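Local coordinates for protein lectin (Trichosanthes anguina, PDB 4HR6) that binds galactose as a seed lectin, with two beta-trefoil domains homologous to the sugar-binding chain of type II ribosome-inactivating proteins, at residues G39-V42 against N43-W46; I95-P98 against N99-D102; R251-G254 against D255-Q259. All blocks are in the same frame, centred on the assembly; numbering follows the deposited sequence.

Contact 1: G39-V42 against N43-W46. With AMG (methyl alpha-D-galactopyranoside), chain D.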
loop_
_atom_site.group_PDB
_atom_site.type_symbol
_atom_site.label_atom_id
_atom_site.label_comp_id
_atom_site.label_asym_id
_atom_site.label_seq_id
_atom_site.Cartn_x
_atom_site.Cartn_y
_atom_site.Cartn_z
ATOM N N GLY C 39 1.103 0.422 -24.923
ATOM C CA GLY C 39 2.141 1.257 -25.511
ATOM C C GLY C 39 1.822 2.715 -25.258
ATOM O O GLY C 39 0.871 3.036 -24.547
ATOM N N GLN C 40 2.603 3.602 -25.863
ATOM C CA GLN C 40 2.457 5.033 -25.626
ATOM C C GLN C 40 1.516 5.724 -26.621
ATOM O O GLN C 40 1.471 6.950 -26.662
ATOM C CB GLN C 40 3.835 5.708 -25.642
ATOM C CG GLN C 40 4.903 4.933 -24.876
ATOM C CD GLN C 40 5.818 5.828 -24.053
ATOM O OE1 GLN C 40 6.550 6.662 -24.594
ATOM N NE2 GLN C 40 5.783 5.654 -22.730
ATOM N N GLN C 41 0.755 4.952 -27.399
ATOM C CA GLN C 41 -0.094 5.520 -28.456
ATOM C C GLN C 41 -1.315 6.230 -27.886
ATOM O O GLN C 41 -1.955 5.742 -26.954
ATOM C CB GLN C 41 -0.527 4.465 -29.495
ATOM C CG GLN C 41 -1.127 3.178 -28.943
ATOM C CD GLN C 41 -0.128 2.032 -28.940
ATOM O OE1 GLN C 41 0.988 2.171 -28.442
ATOM N NE2 GLN C 41 -0.518 0.902 -29.516
ATOM N N VAL C 42 -1.640 7.371 -28.487
ATOM C CA VAL C 42 -2.668 8.289 -27.983
ATOM C C VAL C 42 -4.059 7.663 -27.863
ATOM O O VAL C 42 -4.891 8.141 -27.087
ATOM C CB VAL C 42 -2.745 9.567 -28.866
ATOM C CG1 VAL C 42 -3.343 9.252 -30.238
ATOM C CG2 VAL C 42 -3.530 10.673 -28.168
ATOM N N ASN C 43 -4.314 6.606 -28.636
ATOM C CA ASN C 43 -5.594 5.875 -28.555
ATOM C C ASN C 43 -5.675 4.930 -27.342
ATOM O O ASN C 43 -6.698 4.258 -27.136
ATOM C CB ASN C 43 -5.901 5.116 -29.864
ATOM C CG ASN C 43 -4.793 4.160 -30.277
ATOM O OD1 ASN C 43 -3.631 4.553 -30.412
ATOM N ND2 ASN C 43 -5.152 2.900 -30.500
ATOM N N GLN C 44 -4.604 4.885 -26.544
ATOM C CA GLN C 44 -4.621 4.187 -25.245
ATOM C C GLN C 44 -4.634 5.131 -24.041
ATOM O O GLN C 44 -4.723 4.673 -22.906
ATOM C CB GLN C 44 -3.443 3.219 -25.144
ATOM C CG GLN C 44 -3.676 1.946 -25.934
ATOM C CD GLN C 44 -2.536 0.962 -25.840
ATOM O OE1 GLN C 44 -1.588 1.154 -25.073
ATOM N NE2 GLN C 44 -2.620 -0.106 -26.631
ATOM N N LYS C 45 -4.549 6.437 -24.295
ATOM C CA LYS C 45 -4.642 7.440 -23.241
ATOM C C LYS C 45 -6.105 7.673 -22.946
ATOM O O LYS C 45 -6.907 7.851 -23.858
ATOM C CB LYS C 45 -4.022 8.774 -23.659
ATOM C CG LYS C 45 -2.616 8.696 -24.222
ATOM C CD LYS C 45 -1.566 8.408 -23.167
ATOM C CE LYS C 45 -0.169 8.623 -23.743
ATOM N NZ LYS C 45 0.804 7.600 -23.265
ATOM N N TRP C 46 -6.452 7.669 -21.668
ATOM C CA TRP C 46 -7.809 7.944 -21.234
ATOM C C TRP C 46 -7.790 9.076 -20.221
ATOM O O TRP C 46 -6.952 9.107 -19.309
ATOM C CB TRP C 46 -8.445 6.689 -20.650
ATOM C CG TRP C 46 -8.694 5.649 -21.694
ATOM C CD1 TRP C 46 -7.845 4.661 -22.075
ATOM C CD2 TRP C 46 -9.861 5.523 -22.521
ATOM N NE1 TRP C 46 -8.413 3.911 -23.076
ATOM C CE2 TRP C 46 -9.647 4.421 -23.374
ATOM C CE3 TRP C 46 -11.064 6.236 -22.621
ATOM C CZ2 TRP C 46 -10.598 4.004 -24.323
ATOM C CZ3 TRP C 46 -12.012 5.820 -23.561
ATOM C CH2 TRP C 46 -11.769 4.708 -24.397
HETATM C C1 AMG D . -2.979 -0.005 -34.623
HETATM C C2 AMG D . -2.900 0.859 -33.364
HETATM C C3 AMG D . -3.159 0.041 -32.095
HETATM C C4 AMG D . -4.408 -0.836 -32.210
HETATM C C5 AMG D . -4.482 -1.576 -33.556
HETATM C C6 AMG D . -5.840 -2.253 -33.750
HETATM C C7 AMG D . -1.086 -0.864 -35.828
HETATM O O1 AMG D . -1.892 -0.943 -34.650
HETATM O O2 AMG D . -1.603 1.462 -33.287
HETATM O O3 AMG D . -3.297 0.920 -30.967
HETATM O O4 AMG D . -5.578 -0.033 -32.012
HETATM O O5 AMG D . -4.245 -0.684 -34.656
HETATM O O6 AMG D . -5.675 -3.509 -34.417
HETATM O O HOH W 1 -0.812 5.329 -24.138
#

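Contact 2: I95-P98 against N99-D102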
loop_
_atom_site.group_PDB
_atom_site.type_symbol
_atom_site.label_atom_id
_atom_site.label_comp_id
_atom_site.label_asym_id
_atom_site.label_seq_id
_atom_site.Cartn_x
_atom_site.Cartn_y
_atom_site.Cartn_z
ATOM N N ILE C 95 -14.966 -1.327 -13.089
ATOM C CA ILE C 95 -15.393 -0.148 -13.819
ATOM C C ILE C 95 -16.818 -0.391 -14.281
ATOM O O ILE C 95 -17.074 -1.355 -14.997
ATOM C CB ILE C 95 -14.486 0.080 -15.045
ATOM C CG1 ILE C 95 -13.079 0.436 -14.559
ATOM C CG2 ILE C 95 -15.065 1.161 -15.957
ATOM C CD1 ILE C 95 -12.084 0.728 -15.651
ATOM N N MET C 96 -17.731 0.485 -13.888
ATOM C CA MET C 96 -19.140 0.320 -14.220
ATOM C C MET C 96 -19.844 1.672 -14.417
ATOM O O MET C 96 -19.289 2.720 -14.104
ATOM C CB MET C 96 -19.833 -0.494 -13.120
ATOM C CG MET C 96 -19.781 0.135 -11.738
ATOM S SD MET C 96 -21.312 0.940 -11.227
ATOM C CE MET C 96 -21.910 -0.248 -10.024
ATOM N N ASN C 97 -21.064 1.619 -14.950
ATOM C CA ASN C 97 -21.930 2.788 -15.108
ATOM C C ASN C 97 -23.010 2.788 -14.031
ATOM O O ASN C 97 -23.897 1.947 -14.057
ATOM C CB ASN C 97 -22.591 2.768 -16.490
ATOM C CG ASN C 97 -23.479 3.988 -16.746
ATOM O OD1 ASN C 97 -24.376 4.327 -15.946
ATOM N ND2 ASN C 97 -23.245 4.642 -17.878
ATOM N N PRO C 98 -22.958 3.744 -13.089
ATOM C CA PRO C 98 -23.883 3.779 -11.936
ATOM C C PRO C 98 -25.373 3.547 -12.252
ATOM O O PRO C 98 -26.110 3.038 -11.404
ATOM C CB PRO C 98 -23.694 5.193 -11.382
ATOM C CG PRO C 98 -22.335 5.606 -11.809
ATOM C CD PRO C 98 -22.021 4.883 -13.084
ATOM N N ASN C 99 -25.808 3.932 -13.449
ATOM C CA ASN C 99 -27.219 3.793 -13.839
ATOM C C ASN C 99 -27.613 2.348 -14.177
ATOM O O ASN C 99 -28.749 1.935 -13.921
ATOM C CB ASN C 99 -27.543 4.725 -15.019
ATOM C CG ASN C 99 -27.286 6.191 -14.698
ATOM O OD1 ASN C 99 -26.519 6.867 -15.391
ATOM N ND2 ASN C 99 -27.917 6.685 -13.636
ATOM N N TYR C 100 -26.675 1.589 -14.746
ATOM C CA TYR C 100 -26.898 0.181 -15.082
ATOM C C TYR C 100 -26.194 -0.702 -14.063
ATOM O O TYR C 100 -25.114 -1.226 -14.310
ATOM C CB TYR C 100 -26.412 -0.089 -16.499
ATOM C CG TYR C 100 -27.023 0.875 -17.483
ATOM C CD1 TYR C 100 -26.315 1.982 -17.933
ATOM C CD2 TYR C 100 -28.329 0.703 -17.933
ATOM C CE1 TYR C 100 -26.879 2.878 -18.823
ATOM C CE2 TYR C 100 -28.904 1.594 -18.823
ATOM C CZ TYR C 100 -28.176 2.682 -19.264
ATOM O OH TYR C 100 -28.740 3.574 -20.148
ATOM N N GLU C 101 -26.842 -0.876 -12.916
ATOM C CA GLU C 101 -26.167 -1.346 -11.711
ATOM C C GLU C 101 -25.654 -2.787 -11.770
ATOM O O GLU C 101 -24.769 -3.157 -10.999
ATOM C CB GLU C 101 -27.075 -1.160 -10.487
ATOM C CG GLU C 101 -26.308 -1.091 -9.173
ATOM C CD GLU C 101 -27.188 -0.769 -7.981
ATOM O OE1 GLU C 101 -26.642 -0.627 -6.865
ATOM O OE2 GLU C 101 -28.422 -0.663 -8.154
ATOM N N ASP C 102 -26.189 -3.596 -12.675
ATOM C CA ASP C 102 -25.855 -5.017 -12.695
ATOM C C ASP C 102 -24.697 -5.339 -13.621
ATOM O O ASP C 102 -24.163 -6.448 -13.587
ATOM C CB ASP C 102 -27.082 -5.831 -13.096
ATOM C CG ASP C 102 -28.226 -5.665 -12.118
ATOM O OD1 ASP C 102 -27.989 -5.788 -10.895
ATOM O OD2 ASP C 102 -29.361 -5.407 -12.575
#

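Contact 3: R251-G254 against D255-Q259. With AMG (methyl alpha-D-galactopyranoside), chain E.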
loop_
_atom_site.group_PDB
_atom_site.type_symbol
_atom_site.label_atom_id
_atom_site.label_comp_id
_atom_site.label_asym_id
_atom_site.label_seq_id
_atom_site.Cartn_x
_atom_site.Cartn_y
_atom_site.Cartn_z
ATOM N N ARG C 251 -14.287 -16.173 6.174
ATOM C CA ARG C 251 -14.929 -14.954 6.645
ATOM C C ARG C 251 -13.863 -13.988 7.189
ATOM O O ARG C 251 -12.975 -14.413 7.930
ATOM C CB ARG C 251 -15.916 -15.312 7.758
ATOM C CG ARG C 251 -16.871 -14.209 8.166
ATOM C CD ARG C 251 -17.753 -14.651 9.330
ATOM N NE ARG C 251 -19.011 -13.902 9.357
ATOM C CZ ARG C 251 -20.128 -14.246 8.710
ATOM N NH1 ARG C 251 -20.191 -15.352 7.972
ATOM N NH2 ARG C 251 -21.203 -13.472 8.805
ATOM N N PRO C 252 -13.944 -12.690 6.834
ATOM C CA PRO C 252 -12.930 -11.736 7.304
ATOM C C PRO C 252 -13.073 -11.378 8.779
ATOM O O PRO C 252 -14.166 -11.035 9.233
ATOM C CB PRO C 252 -13.180 -10.492 6.435
ATOM C CG PRO C 252 -14.128 -10.920 5.366
ATOM C CD PRO C 252 -14.930 -12.029 5.963
ATOM N N HIS C 253 -11.983 -11.482 9.529
ATOM C CA HIS C 253 -11.979 -11.033 10.936
ATOM C C HIS C 253 -10.741 -10.213 11.324
ATOM O O HIS C 253 -10.674 -9.690 12.434
ATOM C CB HIS C 253 -12.189 -12.212 11.916
ATOM C CG HIS C 253 -11.273 -13.375 11.684
ATOM N ND1 HIS C 253 -9.901 -13.249 11.641
ATOM C CD2 HIS C 253 -11.533 -14.690 11.495
ATOM C CE1 HIS C 253 -9.353 -14.432 11.431
ATOM N NE2 HIS C 253 -10.322 -15.326 11.344
ATOM N N GLY C 254 -9.765 -10.111 10.426
ATOM C CA GLY C 254 -8.625 -9.222 10.630
ATOM C C GLY C 254 -7.562 -9.645 11.633
ATOM O O GLY C 254 -6.732 -8.832 12.022
ATOM N N ASP C 255 -7.556 -10.913 12.031
ATOM C CA ASP C 255 -6.542 -11.425 12.942
ATOM C C ASP C 255 -5.266 -11.760 12.154
ATOM O O ASP C 255 -5.236 -11.665 10.925
ATOM C CB ASP C 255 -7.066 -12.648 13.709
ATOM C CG ASP C 255 -6.405 -12.814 15.084
ATOM O OD1 ASP C 255 -5.255 -12.352 15.275
ATOM O OD2 ASP C 255 -7.034 -13.408 15.978
ATOM N N LEU C 256 -4.223 -12.169 12.866
ATOM C CA LEU C 256 -2.881 -12.287 12.303
ATOM C C LEU C 256 -2.770 -13.297 11.170
ATOM O O LEU C 256 -1.945 -13.129 10.254
ATOM C CB LEU C 256 -1.886 -12.654 13.400
ATOM C CG LEU C 256 -1.760 -11.706 14.600
ATOM C CD1 LEU C 256 -0.869 -12.353 15.649
ATOM C CD2 LEU C 256 -1.208 -10.349 14.188
ATOM N N ASN C 257 -3.585 -14.347 11.231
ATOM C CA ASN C 257 -3.586 -15.362 10.181
ATOM C C ASN C 257 -4.262 -14.892 8.884
ATOM O O ASN C 257 -4.207 -15.607 7.875
ATOM C CB ASN C 257 -4.220 -16.678 10.667
ATOM C CG ASN C 257 -5.659 -16.506 11.092
ATOM O OD1 ASN C 257 -6.027 -15.472 11.643
ATOM N ND2 ASN C 257 -6.486 -17.509 10.826
ATOM N N GLN C 258 -4.877 -13.701 8.916
ATOM C CA GLN C 258 -5.449 -13.058 7.718
ATOM C C GLN C 258 -4.716 -11.760 7.291
ATOM O O GLN C 258 -5.183 -11.025 6.398
ATOM C CB GLN C 258 -6.932 -12.755 7.948
ATOM C CG GLN C 258 -7.820 -13.971 7.833
ATOM C CD GLN C 258 -9.284 -13.653 8.044
ATOM O OE1 GLN C 258 -9.665 -12.497 8.201
ATOM N NE2 GLN C 258 -10.117 -14.692 8.062
ATOM N N GLN C 259 -3.567 -11.498 7.906
ATOM C CA GLN C 259 -2.778 -10.303 7.611
ATOM C C GLN C 259 -1.580 -10.712 6.795
ATOM O O GLN C 259 -0.932 -11.700 7.098
ATOM C CB GLN C 259 -2.345 -9.607 8.906
ATOM C CG GLN C 259 -3.453 -8.799 9.586
ATOM C CD GLN C 259 -2.995 -8.173 10.895
ATOM O OE1 GLN C 259 -1.819 -7.838 11.056
ATOM N NE2 GLN C 259 -3.922 -8.018 11.850
HETATM C C1 AMG E . -10.216 -20.640 13.345
HETATM C C2 AMG E . -9.484 -19.400 12.828
HETATM C C3 AMG E . -10.013 -18.983 11.451
HETATM C C4 AMG E . -9.957 -20.167 10.494
HETATM C C5 AMG E . -10.620 -21.404 11.121
HETATM C C6 AMG E . -10.475 -22.655 10.259
HETATM C C7 AMG E . -12.142 -20.997 14.702
HETATM O O1 AMG E . -11.609 -20.359 13.545
HETATM O O2 AMG E . -9.644 -18.349 13.783
HETATM O O3 AMG E . -9.254 -17.894 10.903
HETATM O O4 AMG E . -8.588 -20.426 10.156
HETATM O O5 AMG E . -10.050 -21.691 12.399
HETATM O O6 AMG E . -11.492 -23.591 10.643
#

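Contact 1: G39-V42 against N43-W46
Gln44 reaches back across the loop to Gly39 and Gln41, and its atoms meet different partners from base to tip. At its base, CB rests against the backbone oxygen Gln41 O, which also accepts a hydrogen bond from Gln44 N at 2.8 Å. One step out, Gln44 CG meets Gln41 CG at 4.1 Å. Beyond CG the chain runs straight (chi2 -179°) and carries the amide to the start of the loop; CD lies near Gly39 N and Gln41 CG, and OE1 accepts a hydrogen bond from Gly39 N at 2.8 Å. The other amide atom, NE2, lies 3.7 Å from Gln41 NE2; the two amides are stacked, their planes only 15° apart. Gln44 NE2 also donates to Pro37 O and to Asp21 OD1, so the rotation of the amide is fixed from both of its ends.

Gln41 bends at chi2 and turns its tip to the methyl galactoside. There Gln41 NE2 donates to O3 of the sugar at 3.1 Å, and Asn43 ND2 donates to the same O3 at 2.8 Å. Asn43 OD1 lies against the aliphatic part of Gln41, 3.2 Å from its CG, while the two amide nitrogens come to O3 from well-separated directions. On another flank, one water bridges Gly39 O and Gln41 O to Lys45 NZ, tying the lysine tip to the loop backbone.

Gln44, Lys45 and Trp46 spell the Gln-x-Trp signature of ricin-type trefoils, and the indole NE1 of Trp46 is bonded to Val20 O. The chemistry separates two layers: Gln41 and Asn43 hold O3 directly as a double acceptor, whereas Gln44 is a second-shell residue, bracing both the loop and Asp21, whose OD1 itself binds the sugar.

Contact 2: I95-P98 against N99-D102
Asn97 and Tyr100 close a type I beta turn at the surface of the first trefoil domain, in the link that leaves the short strand 95-96 and leads to strand 103-106. The turn is sealed by Tyr100 N donating to Asn97 O at 2.9 Å. Pro98, whose ring restrains its backbone, takes the second position.

A further bond belongs to the Asn97 side chain. Its CG stands opposite the backbone N (chi1 -178°), which swings OD1 over the turn to accept from Asn99 N at 2.9 Å. This donor lies in the plane of the carbonyl. Main-chain and side-chain oxygens of one asparagine thus hold two successive N-H groups, an Asx turn superposed on the beta turn.

Asn97 and the Tyr100 ring run side by side and point the same way. Asn97 CG comes to 3.7 Å from Tyr100 CD1, with amide and ring inclined by 63°. Their polar ends find partners in consecutive residues: Asn97 ND2 donates to Glu83 O, and Tyr100 OH is hydrogen-bonded to Asp84 OD1. Both therefore fasten the turn to the same neighbouring loop. The bent Met96 makes a looser contact, with CE 4.2 Å from Glu101 O.

This combined Asx and type I beta turn, with asparagine in first place and proline in second, here forms part of a connection between strands of the beta-trefoil.

Contact 3: R251-G254 against D255-Q259
The galactoside pocket of the second trefoil domain is built partly from this loop, in which the His253 ring lies flat against the Gln258 amide. The two planes are 6° apart, and Gln258 NE2 stands 3.3 Å above one face of the ring, toward its rim. At the ring's edge, His253 NE2 donates to O3 of the sugar at 2.8 Å, while Asn257 ND2 gives O3 a second bond of the same length, 2.8 Å. The ring's other nitrogen, ND1, receives a weak bond from Asp255 N, consistent with the proton residing on NE2.

Gln258 clamps the loop with its extended chain. Its OE1 accepts from His253 N at 2.9 Å, nearly straight at 173°, and again from Gly254 N at 3.3 Å. Its NE2 donates to Arg251 O at 2.9 Å and also to Asp236 OD1, a carboxylate oxygen that binds the sugar. Gly254 O accepts from Gln259 NE2 at 2.9 Å; the positive phi of Gly254, which favours glycine, lets the chain turn here.

Next to the sugar-binding Asn257, at the end of a short 3-10 segment, Gln258 is the glutamine of a Gln-x-Trp motif, the sequence signature of ricin-type beta-trefoil lectins.

How the contacts relate
Along the chain the three contacts follow one another in series. Contacts 1 and 2 belong to the first trefoil domain, their centres about 25 Å apart and their nearest atoms about 8 Å apart, without touching. Contact 3 belongs to the second domain; its centre lies about 40 Å from that of contact 1 and about 31 Å from that of contact 2. Contacts 1 and 3 are counterparts: contact 1 lies in the loop between strands 33-36 and 46-49, contact 3 in that between strands 247-250 and 261-263. Contact 2 touches neither sugar. Each of the two sites holds its own galactoside, on opposite sides of the chain's centre, consistent with multivalent recognition of galactose-bearing glycans.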